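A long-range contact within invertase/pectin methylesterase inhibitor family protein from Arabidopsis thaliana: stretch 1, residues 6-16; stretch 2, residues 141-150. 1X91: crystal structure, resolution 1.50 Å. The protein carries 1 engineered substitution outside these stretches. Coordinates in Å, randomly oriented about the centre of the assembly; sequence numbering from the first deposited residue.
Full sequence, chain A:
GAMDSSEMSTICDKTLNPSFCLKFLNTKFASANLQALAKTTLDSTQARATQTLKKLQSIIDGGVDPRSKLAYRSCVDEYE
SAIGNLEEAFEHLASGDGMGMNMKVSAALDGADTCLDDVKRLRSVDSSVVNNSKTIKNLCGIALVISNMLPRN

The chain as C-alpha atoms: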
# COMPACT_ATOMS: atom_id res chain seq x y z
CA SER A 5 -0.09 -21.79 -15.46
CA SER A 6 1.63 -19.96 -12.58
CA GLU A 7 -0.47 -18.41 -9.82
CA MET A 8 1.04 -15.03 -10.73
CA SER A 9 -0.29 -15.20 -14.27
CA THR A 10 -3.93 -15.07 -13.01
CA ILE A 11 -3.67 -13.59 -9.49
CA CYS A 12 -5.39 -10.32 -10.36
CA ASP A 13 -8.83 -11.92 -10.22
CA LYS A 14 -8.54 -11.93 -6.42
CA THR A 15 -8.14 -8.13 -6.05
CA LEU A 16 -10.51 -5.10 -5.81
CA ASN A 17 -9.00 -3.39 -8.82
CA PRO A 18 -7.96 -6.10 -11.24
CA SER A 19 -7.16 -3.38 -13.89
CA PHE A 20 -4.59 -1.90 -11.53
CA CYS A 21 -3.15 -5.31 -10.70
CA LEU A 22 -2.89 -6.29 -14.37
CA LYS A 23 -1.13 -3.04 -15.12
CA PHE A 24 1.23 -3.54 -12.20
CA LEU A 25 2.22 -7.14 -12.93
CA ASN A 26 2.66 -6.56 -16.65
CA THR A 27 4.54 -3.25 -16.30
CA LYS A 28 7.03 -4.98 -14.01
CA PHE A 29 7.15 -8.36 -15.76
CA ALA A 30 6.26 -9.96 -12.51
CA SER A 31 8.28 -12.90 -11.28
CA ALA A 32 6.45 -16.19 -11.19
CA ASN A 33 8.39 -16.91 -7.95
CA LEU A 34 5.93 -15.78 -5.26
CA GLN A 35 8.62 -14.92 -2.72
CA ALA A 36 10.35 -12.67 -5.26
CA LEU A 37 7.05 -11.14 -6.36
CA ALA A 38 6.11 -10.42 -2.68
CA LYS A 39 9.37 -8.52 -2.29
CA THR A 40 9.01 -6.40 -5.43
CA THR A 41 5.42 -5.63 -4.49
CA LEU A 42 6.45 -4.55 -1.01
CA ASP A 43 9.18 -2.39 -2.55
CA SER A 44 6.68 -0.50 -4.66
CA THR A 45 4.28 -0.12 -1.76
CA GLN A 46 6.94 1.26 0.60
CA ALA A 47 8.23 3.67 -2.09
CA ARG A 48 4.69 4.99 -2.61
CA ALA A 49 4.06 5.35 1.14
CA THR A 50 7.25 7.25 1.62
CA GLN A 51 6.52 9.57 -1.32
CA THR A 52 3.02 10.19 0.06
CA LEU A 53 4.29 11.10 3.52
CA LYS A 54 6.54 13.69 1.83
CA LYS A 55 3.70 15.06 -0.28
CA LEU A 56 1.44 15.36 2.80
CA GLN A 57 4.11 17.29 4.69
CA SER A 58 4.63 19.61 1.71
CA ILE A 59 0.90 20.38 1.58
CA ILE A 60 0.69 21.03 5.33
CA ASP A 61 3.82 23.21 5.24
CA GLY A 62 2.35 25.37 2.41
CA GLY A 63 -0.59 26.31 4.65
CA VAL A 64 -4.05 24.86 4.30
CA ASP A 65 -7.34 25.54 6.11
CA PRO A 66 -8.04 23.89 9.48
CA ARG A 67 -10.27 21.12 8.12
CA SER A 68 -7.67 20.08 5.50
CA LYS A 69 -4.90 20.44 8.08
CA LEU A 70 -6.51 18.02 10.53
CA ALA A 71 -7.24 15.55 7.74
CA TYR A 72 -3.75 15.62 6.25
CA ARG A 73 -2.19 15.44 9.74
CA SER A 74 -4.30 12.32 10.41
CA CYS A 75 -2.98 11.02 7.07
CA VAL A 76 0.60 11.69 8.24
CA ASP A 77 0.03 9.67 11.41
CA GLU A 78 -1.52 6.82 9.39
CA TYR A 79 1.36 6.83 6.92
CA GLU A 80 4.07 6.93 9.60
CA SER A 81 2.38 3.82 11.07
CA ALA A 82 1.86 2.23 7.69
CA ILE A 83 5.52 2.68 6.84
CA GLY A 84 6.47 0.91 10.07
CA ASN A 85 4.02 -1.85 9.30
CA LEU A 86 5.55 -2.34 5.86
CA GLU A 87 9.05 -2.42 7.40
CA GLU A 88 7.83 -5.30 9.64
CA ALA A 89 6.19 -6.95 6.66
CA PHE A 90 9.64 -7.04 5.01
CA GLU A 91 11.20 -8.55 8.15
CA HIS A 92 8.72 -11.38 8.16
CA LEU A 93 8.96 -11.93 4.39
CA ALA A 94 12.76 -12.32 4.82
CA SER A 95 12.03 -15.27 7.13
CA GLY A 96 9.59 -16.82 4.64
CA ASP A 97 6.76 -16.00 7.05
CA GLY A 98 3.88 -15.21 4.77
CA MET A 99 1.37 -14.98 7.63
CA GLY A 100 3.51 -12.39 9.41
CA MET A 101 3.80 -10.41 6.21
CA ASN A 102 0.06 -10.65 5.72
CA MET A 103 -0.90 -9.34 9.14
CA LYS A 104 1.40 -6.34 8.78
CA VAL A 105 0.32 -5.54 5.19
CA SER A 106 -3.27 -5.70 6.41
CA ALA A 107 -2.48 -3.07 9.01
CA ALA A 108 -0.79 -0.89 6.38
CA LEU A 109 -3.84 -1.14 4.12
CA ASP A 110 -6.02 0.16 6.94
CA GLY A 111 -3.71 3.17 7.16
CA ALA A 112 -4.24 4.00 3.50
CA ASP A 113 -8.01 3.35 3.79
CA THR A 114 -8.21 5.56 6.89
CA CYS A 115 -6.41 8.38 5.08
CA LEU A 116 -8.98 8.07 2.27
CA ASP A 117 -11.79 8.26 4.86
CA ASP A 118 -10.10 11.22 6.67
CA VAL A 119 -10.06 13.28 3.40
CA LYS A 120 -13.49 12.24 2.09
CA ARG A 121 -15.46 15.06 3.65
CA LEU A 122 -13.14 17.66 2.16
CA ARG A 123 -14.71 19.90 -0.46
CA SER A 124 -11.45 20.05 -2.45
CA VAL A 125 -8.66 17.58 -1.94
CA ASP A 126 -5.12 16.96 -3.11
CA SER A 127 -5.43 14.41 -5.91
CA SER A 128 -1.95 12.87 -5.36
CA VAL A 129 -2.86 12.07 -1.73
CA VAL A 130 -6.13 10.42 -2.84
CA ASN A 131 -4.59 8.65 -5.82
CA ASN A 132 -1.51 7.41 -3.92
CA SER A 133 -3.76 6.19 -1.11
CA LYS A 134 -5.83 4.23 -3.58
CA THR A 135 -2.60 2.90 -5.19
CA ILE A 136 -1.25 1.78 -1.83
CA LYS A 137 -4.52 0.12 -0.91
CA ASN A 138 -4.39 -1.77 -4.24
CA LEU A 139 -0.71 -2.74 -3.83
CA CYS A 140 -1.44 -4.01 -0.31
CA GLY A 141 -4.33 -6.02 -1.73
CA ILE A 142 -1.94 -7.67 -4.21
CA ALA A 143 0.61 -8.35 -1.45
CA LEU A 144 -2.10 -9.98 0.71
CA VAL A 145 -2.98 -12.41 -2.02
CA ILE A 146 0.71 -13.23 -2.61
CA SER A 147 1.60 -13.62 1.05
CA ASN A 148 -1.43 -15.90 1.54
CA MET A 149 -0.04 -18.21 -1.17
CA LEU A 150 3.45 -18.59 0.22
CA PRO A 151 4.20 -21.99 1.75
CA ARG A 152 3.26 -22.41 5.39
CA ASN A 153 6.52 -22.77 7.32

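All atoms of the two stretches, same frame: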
# COMPACT_ATOMS: atom_id res chain seq x y z
N SER A 6 1.25 -20.50 -13.89
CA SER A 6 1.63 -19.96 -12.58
C SER A 6 0.48 -19.23 -11.91
O SER A 6 -0.41 -18.69 -12.57
CB SER A 6 2.83 -19.01 -12.73
OG SER A 6 2.43 -17.77 -13.33
N GLU A 7 0.52 -19.17 -10.58
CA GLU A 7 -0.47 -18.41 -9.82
C GLU A 7 -0.38 -16.95 -10.23
O GLU A 7 -1.39 -16.30 -10.41
CB GLU A 7 -0.22 -18.54 -8.31
CG GLU A 7 -0.40 -19.95 -7.75
CD GLU A 7 -1.87 -20.32 -7.55
N MET A 8 0.84 -16.43 -10.37
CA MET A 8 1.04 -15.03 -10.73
C MET A 8 0.29 -14.64 -11.99
O MET A 8 -0.24 -13.50 -12.11
CB MET A 8 2.53 -14.77 -10.93
CG MET A 8 2.88 -13.36 -11.30
CE MET A 8 4.01 -14.38 -13.83
N SER A 9 0.28 -15.54 -12.97
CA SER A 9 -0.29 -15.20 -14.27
C SER A 9 -1.80 -14.89 -14.24
O SER A 9 -2.31 -14.30 -15.21
CB SER A 9 0.00 -16.27 -15.34
OG SER A 9 -0.72 -17.49 -15.10
N THR A 10 -2.49 -15.32 -13.17
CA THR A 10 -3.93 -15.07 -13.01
C THR A 10 -4.34 -14.44 -11.70
O THR A 10 -5.54 -14.25 -11.48
CB THR A 10 -4.76 -16.36 -13.21
OG1 THR A 10 -4.40 -17.37 -12.25
CG2 THR A 10 -4.47 -17.00 -14.59
N ILE A 11 -3.39 -14.07 -10.85
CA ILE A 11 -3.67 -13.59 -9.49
C ILE A 11 -4.56 -12.33 -9.35
O ILE A 11 -5.14 -12.05 -8.31
CB ILE A 11 -2.30 -13.36 -8.81
CG1 ILE A 11 -2.41 -13.47 -7.29
CG2 ILE A 11 -1.71 -12.00 -9.21
CD1 ILE A 11 -1.07 -13.31 -6.59
N CYS A 12 -4.68 -11.56 -10.42
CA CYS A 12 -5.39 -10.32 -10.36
C CYS A 12 -6.87 -10.49 -10.12
O CYS A 12 -7.51 -9.57 -9.64
CB CYS A 12 -5.10 -9.50 -11.60
SG CYS A 12 -3.36 -8.96 -11.56
N ASP A 13 -7.41 -11.67 -10.44
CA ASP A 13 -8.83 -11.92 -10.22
C ASP A 13 -9.27 -11.92 -8.75
O ASP A 13 -10.47 -11.88 -8.46
CB ASP A 13 -9.32 -13.19 -10.98
CG ASP A 13 -8.58 -14.46 -10.62
OD1 ASP A 13 -7.96 -14.57 -9.53
OD2 ASP A 13 -8.58 -15.46 -11.40
N LYS A 14 -8.29 -11.90 -7.84
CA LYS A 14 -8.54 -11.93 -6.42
C LYS A 14 -8.38 -10.57 -5.73
O LYS A 14 -8.40 -10.48 -4.49
CB LYS A 14 -7.63 -12.96 -5.81
CG LYS A 14 -8.06 -14.40 -6.13
CD LYS A 14 -7.04 -15.40 -5.71
CE LYS A 14 -5.88 -15.51 -6.71
NZ LYS A 14 -6.21 -16.14 -8.03
N THR A 15 -8.31 -9.51 -6.54
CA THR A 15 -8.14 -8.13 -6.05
C THR A 15 -9.33 -7.22 -6.34
O THR A 15 -10.16 -7.54 -7.17
CB THR A 15 -6.83 -7.51 -6.67
OG1 THR A 15 -6.99 -7.31 -8.09
CG2 THR A 15 -5.67 -8.46 -6.54
N LEU A 16 -9.42 -6.07 -5.64
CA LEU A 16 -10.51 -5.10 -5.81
C LEU A 16 -10.42 -4.28 -7.06
O LEU A 16 -11.45 -3.81 -7.58
CB LEU A 16 -10.59 -4.14 -4.60
CG LEU A 16 -11.50 -4.49 -3.42
CD1 LEU A 16 -11.35 -5.90 -2.90
CD2 LEU A 16 -11.24 -3.48 -2.31
N GLY A 141 -3.41 -4.95 -1.36
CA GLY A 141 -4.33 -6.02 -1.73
C GLY A 141 -3.62 -7.11 -2.53
O GLY A 141 -3.81 -8.29 -2.25
N ILE A 142 -2.74 -6.72 -3.45
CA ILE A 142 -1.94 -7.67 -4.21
C ILE A 142 -1.00 -8.44 -3.27
O ILE A 142 -0.87 -9.66 -3.34
CB ILE A 142 -1.16 -6.96 -5.35
CG1 ILE A 142 -2.12 -6.36 -6.38
CG2 ILE A 142 -0.22 -7.96 -6.02
CD1 ILE A 142 -1.49 -5.40 -7.37
N ALA A 143 -0.32 -7.73 -2.37
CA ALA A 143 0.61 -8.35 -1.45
C ALA A 143 -0.10 -9.33 -0.50
O ALA A 143 0.49 -10.29 -0.05
CB ALA A 143 1.34 -7.27 -0.61
N LEU A 144 -1.35 -9.07 -0.14
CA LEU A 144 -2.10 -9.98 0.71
C LEU A 144 -2.39 -11.28 -0.00
O LEU A 144 -2.28 -12.36 0.59
CB LEU A 144 -3.42 -9.34 1.15
CG LEU A 144 -3.33 -8.16 2.14
CD1 LEU A 144 -4.71 -7.59 2.34
CD2 LEU A 144 -2.72 -8.70 3.41
N VAL A 145 -2.71 -11.20 -1.27
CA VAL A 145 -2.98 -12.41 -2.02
C VAL A 145 -1.69 -13.23 -2.17
O VAL A 145 -1.68 -14.44 -1.93
CB VAL A 145 -3.58 -12.05 -3.40
CG1 VAL A 145 -3.83 -13.33 -4.23
CG2 VAL A 145 -4.87 -11.33 -3.23
N ILE A 146 -0.59 -12.57 -2.48
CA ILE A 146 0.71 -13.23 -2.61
C ILE A 146 1.16 -13.86 -1.31
O ILE A 146 1.53 -15.05 -1.26
CB ILE A 146 1.79 -12.26 -3.13
CG1 ILE A 146 1.46 -11.70 -4.51
CG2 ILE A 146 3.14 -12.99 -3.16
CD1 ILE A 146 2.29 -10.40 -4.83
N SER A 147 1.14 -13.10 -0.23
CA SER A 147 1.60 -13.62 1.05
C SER A 147 0.75 -14.80 1.55
O SER A 147 1.26 -15.73 2.20
CB SER A 147 1.68 -12.51 2.11
OG SER A 147 0.45 -11.86 2.34
N ASN A 148 -0.56 -14.76 1.26
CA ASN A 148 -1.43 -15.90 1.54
C ASN A 148 -0.99 -17.18 0.84
O ASN A 148 -1.17 -18.29 1.41
CB ASN A 148 -2.88 -15.57 1.15
CG ASN A 148 -3.83 -16.67 1.50
OD1 ASN A 148 -4.23 -17.45 0.64
ND2 ASN A 148 -4.19 -16.75 2.76
N MET A 149 -0.42 -17.05 -0.35
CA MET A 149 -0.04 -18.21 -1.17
C MET A 149 1.34 -18.78 -0.91
O MET A 149 1.69 -19.85 -1.42
CB MET A 149 -0.16 -17.87 -2.66
CG MET A 149 -1.57 -17.57 -3.06
SD MET A 149 -1.80 -17.23 -4.82
CE MET A 149 -0.56 -16.25 -5.13
N LEU A 150 2.13 -18.11 -0.10
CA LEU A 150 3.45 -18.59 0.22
C LEU A 150 3.30 -19.84 1.08
O LEU A 150 2.34 -19.96 1.84
CB LEU A 150 4.24 -17.52 1.00
CG LEU A 150 4.60 -16.27 0.21
CD1 LEU A 150 5.25 -15.21 1.05
CD2 LEU A 150 5.51 -16.63 -0.97
O HOH W 1 -6.72 -8.41 -2.63

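Residues 141-148 belong to a helix that begins earlier in the chain, held by regular backbone hydrogen bonds such as Ile146 N to Ile142 O (3.0 Å) and Ser147 N to Ala143 O (2.9 Å). Met149 N makes a shorter bond to Ile146 O (2.9 Å) than its weak bond to Val145 O (3.3 Å). The N-terminal stretch is less regular. It advances in successive tight turns, with Thr10 N bonded to Glu7 O (3.1 Å), Lys14 N to Ile11 O (3.2 Å) and Thr15 N to Cys12 O (3.2 Å), and includes a short 3-10 segment at Cys12 and Asp13. The two stretches run in opposite senses: Glu7 CA lies 8.7 Å from Met149 CA, Lys14 CA 7.1 Å from Val145 CA, and Thr15 CA 6.1 Å from Gly141 CA. The backbones are closest at Thr15, where the facing residue is Gly141, which has no side chain; the side chain of Thr15 points toward the helix.

No direct hydrogen bond joins the stretches among the atoms modelled, and the contact is largely apolar. Ile11 is its centre. With chi1 and chi2 both t, its extended side chain reaches the helix at three residues: Ile11 CG1 packs 3.4 Å from Val145 CG1, while Ile11 CD1 lies 3.6 Å from Ile146 CG1 and 3.3 Å from Met149 CE. Val145 and Met149 are four residues apart and both point their CA-to-CB bonds toward the N-terminal stretch, so they present a common surface to this isoleucine. The methionine methyl also meets the neighbouring turn, with Met149 CE 3.9 Å from Glu7 CB; the carboxylate oxygens of Glu7 are not modelled.

Farther along, Val145 meets Lys14 through both backbone and side chain, at 3.8 Å between Lys14 O and Val145 CG2 and 3.9 Å between Lys14 CE and Val145 CG1. The lysine thus lends its aliphatic portion to the contact while its ammonium group forms a salt bridge with its sequence neighbour, Lys14 NZ to Asp13 OD1 (2.8 Å). Thr15 divides its roles similarly. Its hydroxyl donates within its own turn, Thr15 OG1 to Cys12 O (2.8 Å), leaving the methyl to face the helix, with Thr15 CG2 4.1 Å from Ile142 CG1.

A single water supplies a polar link where the backbones are close, donating to Gly141 O (water O to Gly141 O, 2.9 Å) and to Lys14 O (water O to Lys14 O, 3.3 Å). Together the two stretches bury 364 Å², counting both sides.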